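Local coordinates for protein oxalate biosynthetic component 1 (Burkholderia thailandensis, PDB 5IKY) that probably makes oxalate under quorum-sensing control as a bifunctional enzyme, a serine hydrolase of alpha/beta-hydrolase type that also has lyase activity, at residues E23-I27 with I156-L160; G65-I70 with P240-T244. All blocks are in the same frame, centred on the assembly; numbering follows the deposited sequence.

Contacts 1 and 2 sit side by side in the N-terminal half of the chain, their centres about 12 Å apart and their segments alternating along the sequence. Contact 1 is the buried one: edge strands of two small sheets meet through ring stacking and CH-pi packing. Contact 2, partly buried, joins two loops by backbone pairing, an asparagine amide and a water. Shared elements tie them together. Strand 60-64, which bonds to 156-160, runs on into loop 65-70, and strand 246-248, which packs on P24, follows 240-244. Y66 touches both contacts: its CE2 lies 3.6 Å from H157 CB and its CE1 3.8 Å from P24 CD.

Contact 1 of 2, residues E23-I27 with I156-L160; sequences EPKFI and IHTYL
F26 lays its ring over that of Y159 in an offset stack, centroids 4.2 Å apart and planes at 10°, with F26 CD1 3.5 Å from Y159 CE2. This joins two three-stranded antiparallel sheets through their edge strands, 26-28 and 156-160. The two strands do not pair with each other. Through their backbones I27 bonds to H191 and K25 to Q193, while I156, T158 and L160 bond to Y64, R62 and I60 of strand 60-64. Build 156-160 extended, psi dropping to 72° at H157, so that H157 and Y159 both aim their CA-to-CB bonds at 23-27. Place P24 in the polyproline-II region (-56/144), turn the chain at K25 (-114/3), then enter the strand at F26 (-150/133). F26 and Y159 are both t at chi1; V55, on strand 53-55, touches both. The backbones come nearest at P24 and H157, with CA atoms 5.4 Å apart. There H157, also t, packs a face of its imidazole against the proline: P24 CB is 3.8 Å from the ring centroid, 8° off the normal, a CH-pi contact. K25 is m at chi1 and chi2, and its end leads away, NZ hydrogen-bonding to D20 O and weakly to E23 O. At the imidazole edge, near the ring plane, F26 O lies 3.2 Å from H157 CE1.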
ATOM      1  N   GLU A  23     -31.217  -1.807  -8.247  1.00 54.60           N
ATOM      2  CA  GLU A  23     -32.588  -1.399  -7.967  1.00 54.04           C
ATOM      3  C   GLU A  23     -33.252  -0.916  -9.247  1.00 55.29           C
ATOM      4  O   GLU A  23     -32.589  -0.328 -10.102  1.00 65.14           O
ATOM      5  CB  GLU A  23     -32.627  -0.292  -6.911  1.00 57.87           C
ATOM      6  CG  GLU A  23     -32.457  -0.766  -5.482  1.00 68.57           C
ATOM      7  CD  GLU A  23     -32.673   0.347  -4.478  1.00 71.76           C
ATOM      8  OE1 GLU A  23     -33.058   1.461  -4.896  1.00 85.41           O
ATOM      9  OE2 GLU A  23     -32.459   0.110  -3.271  1.00 77.04           O
ATOM     10  N   PRO A  24     -34.561  -1.173  -9.389  1.00 57.83           N
ATOM     11  CA  PRO A  24     -35.310  -0.638 -10.532  1.00 66.36           C
ATOM     12  C   PRO A  24     -35.194   0.883 -10.614  1.00 62.45           C
ATOM     13  O   PRO A  24     -35.141   1.554  -9.583  1.00 51.65           O
ATOM     14  CB  PRO A  24     -36.758  -1.072 -10.254  1.00 65.21           C
ATOM     15  CG  PRO A  24     -36.751  -1.728  -8.901  1.00 63.96           C
ATOM     16  CD  PRO A  24     -35.350  -2.142  -8.615  1.00 66.67           C
ATOM     17  N   LYS A  25     -35.141   1.412 -11.832  1.00 56.05           N
ATOM     18  CA  LYS A  25     -34.949   2.842 -12.038  1.00 64.68           C
ATOM     19  C   LYS A  25     -36.179   3.488 -12.667  1.00 64.27           C
ATOM     20  O   LYS A  25     -36.179   4.681 -12.973  1.00 72.25           O
ATOM     21  CB  LYS A  25     -33.715   3.084 -12.909  1.00 66.14           C
ATOM     22  CG  LYS A  25     -32.415   2.661 -12.248  1.00 67.03           C
ATOM     23  CD  LYS A  25     -32.113   3.529 -11.036  1.00 64.49           C
ATOM     24  CE  LYS A  25     -31.477   2.722  -9.916  1.00 62.49           C
ATOM     25  NZ  LYS A  25     -30.310   1.934 -10.392  1.00 58.29           N
ATOM     26  N   PHE A  26     -37.227   2.695 -12.854  1.00 69.18           N
ATOM     27  CA  PHE A  26     -38.475   3.198 -13.413  1.00 64.19           C
ATOM     28  C   PHE A  26     -39.666   2.417 -12.881  1.00 65.42           C
ATOM     29  O   PHE A  26     -39.649   1.188 -12.846  1.00 60.82           O
ATOM     30  CB  PHE A  26     -38.449   3.136 -14.943  1.00 56.90           C
ATOM     31  CG  PHE A  26     -39.731   3.585 -15.592  1.00 72.21           C
ATOM     32  CD1 PHE A  26     -40.050   4.931 -15.667  1.00 60.71           C
ATOM     33  CD2 PHE A  26     -40.615   2.660 -16.128  1.00 85.99           C
ATOM     34  CE1 PHE A  26     -41.228   5.349 -16.260  1.00 71.32           C
ATOM     35  CE2 PHE A  26     -41.798   3.072 -16.726  1.00 63.51           C
ATOM     36  CZ  PHE A  26     -42.103   4.418 -16.792  1.00 74.26           C
ATOM     37  N   ILE A  27     -40.696   3.139 -12.455  1.00 67.09           N
ATOM     38  CA  ILE A  27     -41.937   2.514 -12.021  1.00 70.00           C
ATOM     39  C   ILE A  27     -43.107   3.038 -12.840  1.00 68.52           C
ATOM     40  O   ILE A  27     -43.494   4.200 -12.699  1.00 80.14           O
ATOM     41  CB  ILE A  27     -42.211   2.761 -10.535  1.00 63.67           C
ATOM     42  CG1 ILE A  27     -41.061   2.217  -9.691  1.00 62.17           C
ATOM     43  CG2 ILE A  27     -43.523   2.107 -10.127  1.00 61.11           C
ATOM     44  CD1 ILE A  27     -41.214   2.497  -8.218  1.00 68.61           C
ATOM     45  N   ILE A 156     -31.026  -6.309 -15.271  1.00 55.59           N
ATOM     46  CA  ILE A 156     -30.898  -4.945 -15.759  1.00 55.27           C
ATOM     47  C   ILE A 156     -32.235  -4.219 -15.675  1.00 55.59           C
ATOM     48  O   ILE A 156     -33.297  -4.823 -15.810  1.00 64.80           O
ATOM     49  CB  ILE A 156     -30.353  -4.899 -17.210  1.00 57.57           C
ATOM     50  CG1 ILE A 156     -29.874  -3.485 -17.557  1.00 55.58           C
ATOM     51  CG2 ILE A 156     -31.389  -5.404 -18.204  1.00 57.58           C
ATOM     52  CD1 ILE A 156     -29.093  -3.397 -18.844  1.00 61.95           C
ATOM     53  N   HIS A 157     -32.164  -2.920 -15.416  1.00 54.88           N
ATOM     54  CA  HIS A 157     -33.342  -2.075 -15.328  1.00 61.48           C
ATOM     55  C   HIS A 157     -32.929  -0.630 -15.569  1.00 54.69           C
ATOM     56  O   HIS A 157     -32.905   0.185 -14.649  1.00 65.45           O
ATOM     57  CB  HIS A 157     -34.024  -2.232 -13.970  1.00 60.18           C
ATOM     58  CG  HIS A 157     -35.489  -1.929 -13.993  1.00 77.64           C
ATOM     59  ND1 HIS A 157     -35.984  -0.643 -14.001  1.00 71.44           N
ATOM     60  CD2 HIS A 157     -36.566  -2.748 -14.028  1.00 56.40           C
ATOM     61  CE1 HIS A 157     -37.304  -0.684 -14.026  1.00 68.55           C
ATOM     62  NE2 HIS A 157     -37.683  -1.948 -14.044  1.00 66.75           N
ATOM     63  N   THR A 158     -32.592  -0.327 -16.819  1.00 58.22           N
ATOM     64  CA  THR A 158     -32.096   0.992 -17.189  1.00 58.21           C
ATOM     65  C   THR A 158     -33.134   1.765 -17.993  1.00 62.89           C
ATOM     66  O   THR A 158     -33.652   1.272 -18.994  1.00 64.54           O
ATOM     67  CB  THR A 158     -30.791   0.889 -17.998  1.00 55.08           C
ATOM     68  OG1 THR A 158     -29.742   0.412 -17.147  1.00 77.83           O
ATOM     69  CG2 THR A 158     -30.402   2.241 -18.554  1.00 77.23           C
ATOM     70  N   TYR A 159     -33.428   2.982 -17.547  1.00 56.23           N
ATOM     71  CA  TYR A 159     -34.459   3.803 -18.167  1.00 62.40           C
ATOM     72  C   TYR A 159     -33.910   5.158 -18.599  1.00 62.37           C
ATOM     73  O   TYR A 159     -33.016   5.710 -17.961  1.00 60.37           O
ATOM     74  CB  TYR A 159     -35.631   3.986 -17.198  1.00 69.09           C
ATOM     75  CG  TYR A 159     -36.670   4.997 -17.637  1.00 69.42           C
ATOM     76  CD1 TYR A 159     -36.585   6.325 -17.242  1.00 59.44           C
ATOM     77  CD2 TYR A 159     -37.742   4.620 -18.434  1.00 71.39           C
ATOM     78  CE1 TYR A 159     -37.527   7.251 -17.632  1.00 61.89           C
ATOM     79  CE2 TYR A 159     -38.693   5.540 -18.832  1.00 63.54           C
ATOM     80  CZ  TYR A 159     -38.578   6.854 -18.427  1.00 68.18           C
ATOM     81  OH  TYR A 159     -39.520   7.776 -18.816  1.00 74.94           O
ATOM     82  N   LEU A 160     -34.451   5.686 -19.692  1.00 65.90           N
ATOM     83  CA  LEU A 160     -34.119   7.032 -20.142  1.00 64.51           C
ATOM     84  C   LEU A 160     -35.397   7.837 -20.342  1.00 63.72           C
ATOM     85  O   LEU A 160     -36.356   7.354 -20.943  1.00 69.98           O
ATOM     86  CB  LEU A 160     -33.304   6.993 -21.436  1.00 63.44           C
ATOM     87  CG  LEU A 160     -31.873   6.465 -21.315  1.00 63.48           C
ATOM     88  CD1 LEU A 160     -31.197   6.409 -22.674  1.00 64.63           C
ATOM     89  CD2 LEU A 160     -31.075   7.322 -20.357  1.00 56.53           C
TER

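Contact 2 of 2, residues G65-I70 with P240-T244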
ATOM      1  N   GLY A  65     -35.385  -9.378 -15.498  1.00 59.65           N
ATOM      2  CA  GLY A  65     -35.171 -10.069 -14.239  1.00 59.06           C
ATOM      3  C   GLY A  65     -35.823  -9.448 -13.017  1.00 58.31           C
ATOM      4  O   GLY A  65     -35.583  -9.893 -11.898  1.00 57.74           O
ATOM      5  N   TYR A  66     -36.662  -8.437 -13.218  1.00 58.39           N
ATOM      6  CA  TYR A  66     -37.224  -7.695 -12.089  1.00 57.68           C
ATOM      7  C   TYR A  66     -38.727  -7.888 -11.896  1.00 60.91           C
ATOM      8  O   TYR A  66     -39.348  -7.168 -11.113  1.00 71.32           O
ATOM      9  CB  TYR A  66     -36.918  -6.204 -12.243  1.00 56.86           C
ATOM     10  CG  TYR A  66     -35.502  -5.846 -11.873  1.00 64.76           C
ATOM     11  CD1 TYR A  66     -35.155  -5.594 -10.552  1.00 54.51           C
ATOM     12  CD2 TYR A  66     -34.509  -5.770 -12.837  1.00 68.04           C
ATOM     13  CE1 TYR A  66     -33.861  -5.270 -10.203  1.00 60.44           C
ATOM     14  CE2 TYR A  66     -33.210  -5.445 -12.498  1.00 62.88           C
ATOM     15  CZ  TYR A  66     -32.891  -5.198 -11.178  1.00 61.69           C
ATOM     16  OH  TYR A  66     -31.599  -4.874 -10.832  1.00 60.39           O
ATOM     17  N   ASP A  67     -39.303  -8.861 -12.597  1.00 60.17           N
ATOM     18  CA  ASP A  67     -40.740  -9.108 -12.520  1.00 61.07           C
ATOM     19  C   ASP A  67     -41.135  -9.895 -11.271  1.00 61.09           C
ATOM     20  O   ASP A  67     -40.376 -10.726 -10.777  1.00 60.75           O
ATOM     21  CB  ASP A  67     -41.219  -9.856 -13.766  1.00 62.59           C
ATOM     22  CG  ASP A  67     -41.080  -9.035 -15.034  1.00 62.86           C
ATOM     23  OD1 ASP A  67     -41.407  -7.830 -15.005  1.00 71.55           O
ATOM     24  OD2 ASP A  67     -40.643  -9.594 -16.062  1.00 75.98           O
ATOM     25  N   ALA A  68     -42.334  -9.618 -10.771  1.00 61.56           N
ATOM     26  CA  ALA A  68     -42.921 -10.367  -9.666  1.00 61.87           C
ATOM     27  C   ALA A  68     -44.433 -10.422  -9.863  1.00 63.21           C
ATOM     28  O   ALA A  68     -45.022  -9.471 -10.375  1.00 69.00           O
ATOM     29  CB  ALA A  68     -42.570  -9.728  -8.332  1.00 60.59           C
ATOM     30  N   PRO A  69     -45.071 -11.534  -9.466  1.00 64.22           N
ATOM     31  CA  PRO A  69     -46.513 -11.648  -9.699  1.00 66.04           C
ATOM     32  C   PRO A  69     -47.301 -10.640  -8.872  1.00 66.74           C
ATOM     33  O   PRO A  69     -46.892 -10.296  -7.765  1.00 64.27           O
ATOM     34  CB  PRO A  69     -46.830 -13.081  -9.266  1.00 66.62           C
ATOM     35  CG  PRO A  69     -45.780 -13.408  -8.267  1.00 65.48           C
ATOM     36  CD  PRO A  69     -44.538 -12.694  -8.733  1.00 64.17           C
ATOM     37  N   ILE A  70     -48.414 -10.167  -9.417  1.00 71.24           N
ATOM     38  CA  ILE A  70     -49.263  -9.225  -8.705  1.00 72.00           C
ATOM     39  C   ILE A  70     -50.577  -9.874  -8.297  1.00 72.28           C
ATOM     40  O   ILE A  70     -51.425 -10.157  -9.144  1.00 83.54           O
ATOM     41  CB  ILE A  70     -49.571  -7.982  -9.555  1.00 70.61           C
ATOM     42  CG1 ILE A  70     -48.278  -7.350 -10.070  1.00 66.35           C
ATOM     43  CG2 ILE A  70     -50.381  -6.981  -8.751  1.00 69.99           C
ATOM     44  CD1 ILE A  70     -48.502  -6.163 -10.977  1.00 75.58           C
ATOM     45  N   PRO A 240     -45.549  -3.164  -6.295  1.00 66.37           N
ATOM     46  CA  PRO A 240     -46.261  -4.250  -6.982  1.00 61.69           C
ATOM     47  C   PRO A 240     -45.646  -4.584  -8.340  1.00 69.10           C
ATOM     48  O   PRO A 240     -45.404  -3.680  -9.142  1.00 69.16           O
ATOM     49  CB  PRO A 240     -47.678  -3.691  -7.149  1.00 61.65           C
ATOM     50  CG  PRO A 240     -47.825  -2.712  -6.039  1.00 65.04           C
ATOM     51  CD  PRO A 240     -46.463  -2.095  -5.857  1.00 59.91           C
ATOM     52  N   GLY A 241     -45.384  -5.865  -8.582  1.00 64.03           N
ATOM     53  CA  GLY A 241     -44.840  -6.303  -9.855  1.00 61.44           C
ATOM     54  C   GLY A 241     -43.326  -6.245  -9.960  1.00 60.22           C
ATOM     55  O   GLY A 241     -42.758  -6.622 -10.984  1.00 65.64           O
ATOM     56  N   LEU A 242     -42.671  -5.770  -8.905  1.00 61.23           N
ATOM     57  CA  LEU A 242     -41.213  -5.691  -8.883  1.00 59.85           C
ATOM     58  C   LEU A 242     -40.625  -6.587  -7.795  1.00 57.24           C
ATOM     59  O   LEU A 242     -41.033  -6.515  -6.638  1.00 63.69           O
ATOM     60  CB  LEU A 242     -40.760  -4.245  -8.680  1.00 57.28           C
ATOM     61  CG  LEU A 242     -41.045  -3.296  -9.847  1.00 62.64           C
ATOM     62  CD1 LEU A 242     -40.654  -1.871  -9.491  1.00 63.14           C
ATOM     63  CD2 LEU A 242     -40.316  -3.757 -11.101  1.00 57.52           C
ATOM     64  N   ASN A 243     -39.667  -7.430  -8.169  1.00 57.12           N
ATOM     65  CA  ASN A 243     -39.092  -8.380  -7.221  1.00 56.76           C
ATOM     66  C   ASN A 243     -37.936  -7.792  -6.417  1.00 55.31           C
ATOM     67  O   ASN A 243     -37.297  -8.493  -5.634  1.00 69.65           O
ATOM     68  CB  ASN A 243     -38.631  -9.652  -7.943  1.00 57.48           C
ATOM     69  CG  ASN A 243     -37.566  -9.391  -8.998  1.00 68.46           C
ATOM     70  OD1 ASN A 243     -36.810  -8.420  -8.926  1.00 67.29           O
ATOM     71  ND2 ASN A 243     -37.496 -10.276  -9.986  1.00 58.09           N
ATOM     72  N   THR A 244     -37.668  -6.507  -6.621  1.00 54.58           N
ATOM     73  CA  THR A 244     -36.643  -5.813  -5.853  1.00 53.24           C
ATOM     74  C   THR A 244     -37.199  -4.517  -5.278  1.00 65.25           C
ATOM     75  O   THR A 244     -37.685  -3.663  -6.020  1.00 66.15           O
ATOM     76  CB  THR A 244     -35.400  -5.502  -6.708  1.00 66.06           C
ATOM     77  OG1 THR A 244     -34.837  -6.725  -7.195  1.00 61.53           O
ATOM     78  CG2 THR A 244     -34.357  -4.770  -5.882  1.00 51.36           C
TER
HETATM   79  O   HOH W   1     -41.622  -5.793 -13.531  1.00 60.73           O
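With chi1 at 60° (p), N243 swings its amide across to the 65-70 loop, where ND2 donates to G65 O at 2.7 Å, almost straight at 176°. The other end of that amide is held too: OD1 accepts from T244 OG1 at 3.1 Å, a bond made with T244 in the m rotamer, and from R155. Y66 is m at chi1, its CE1 3.5 Å from T244 OG1; R155 meets the ring as a cation-pi partner and the phenol OH bonds to L22 O. Between the two loops the backbones form a single antiparallel beta bridge, D67 and L242 being its non-hydrogen-bonded pair with CA atoms 5.0 Å apart. N243 N donates to Y66 O at 3.0 Å, and A68 N weakly to G241 O, also 3.0 Å. The bridge couples the loop after strand 60-64, in the N-terminal domain family region, to that before strand 246-248, in the region related to beta-keto acid cleavage enzymes. A68 points its methyl at the partner loop, CB 4.0 Å from N243 CB. I70 (m, t) presses CG1 to 3.6 Å from G241 N. At G241 (86/-2) a CB would jam against P240 O, and would lie 3.1 Å from I70 CD1. D67 turns away, yet a water bridges back, donating to D67 OD1 at 2.5 Å and to G241 O at 2.9 Å.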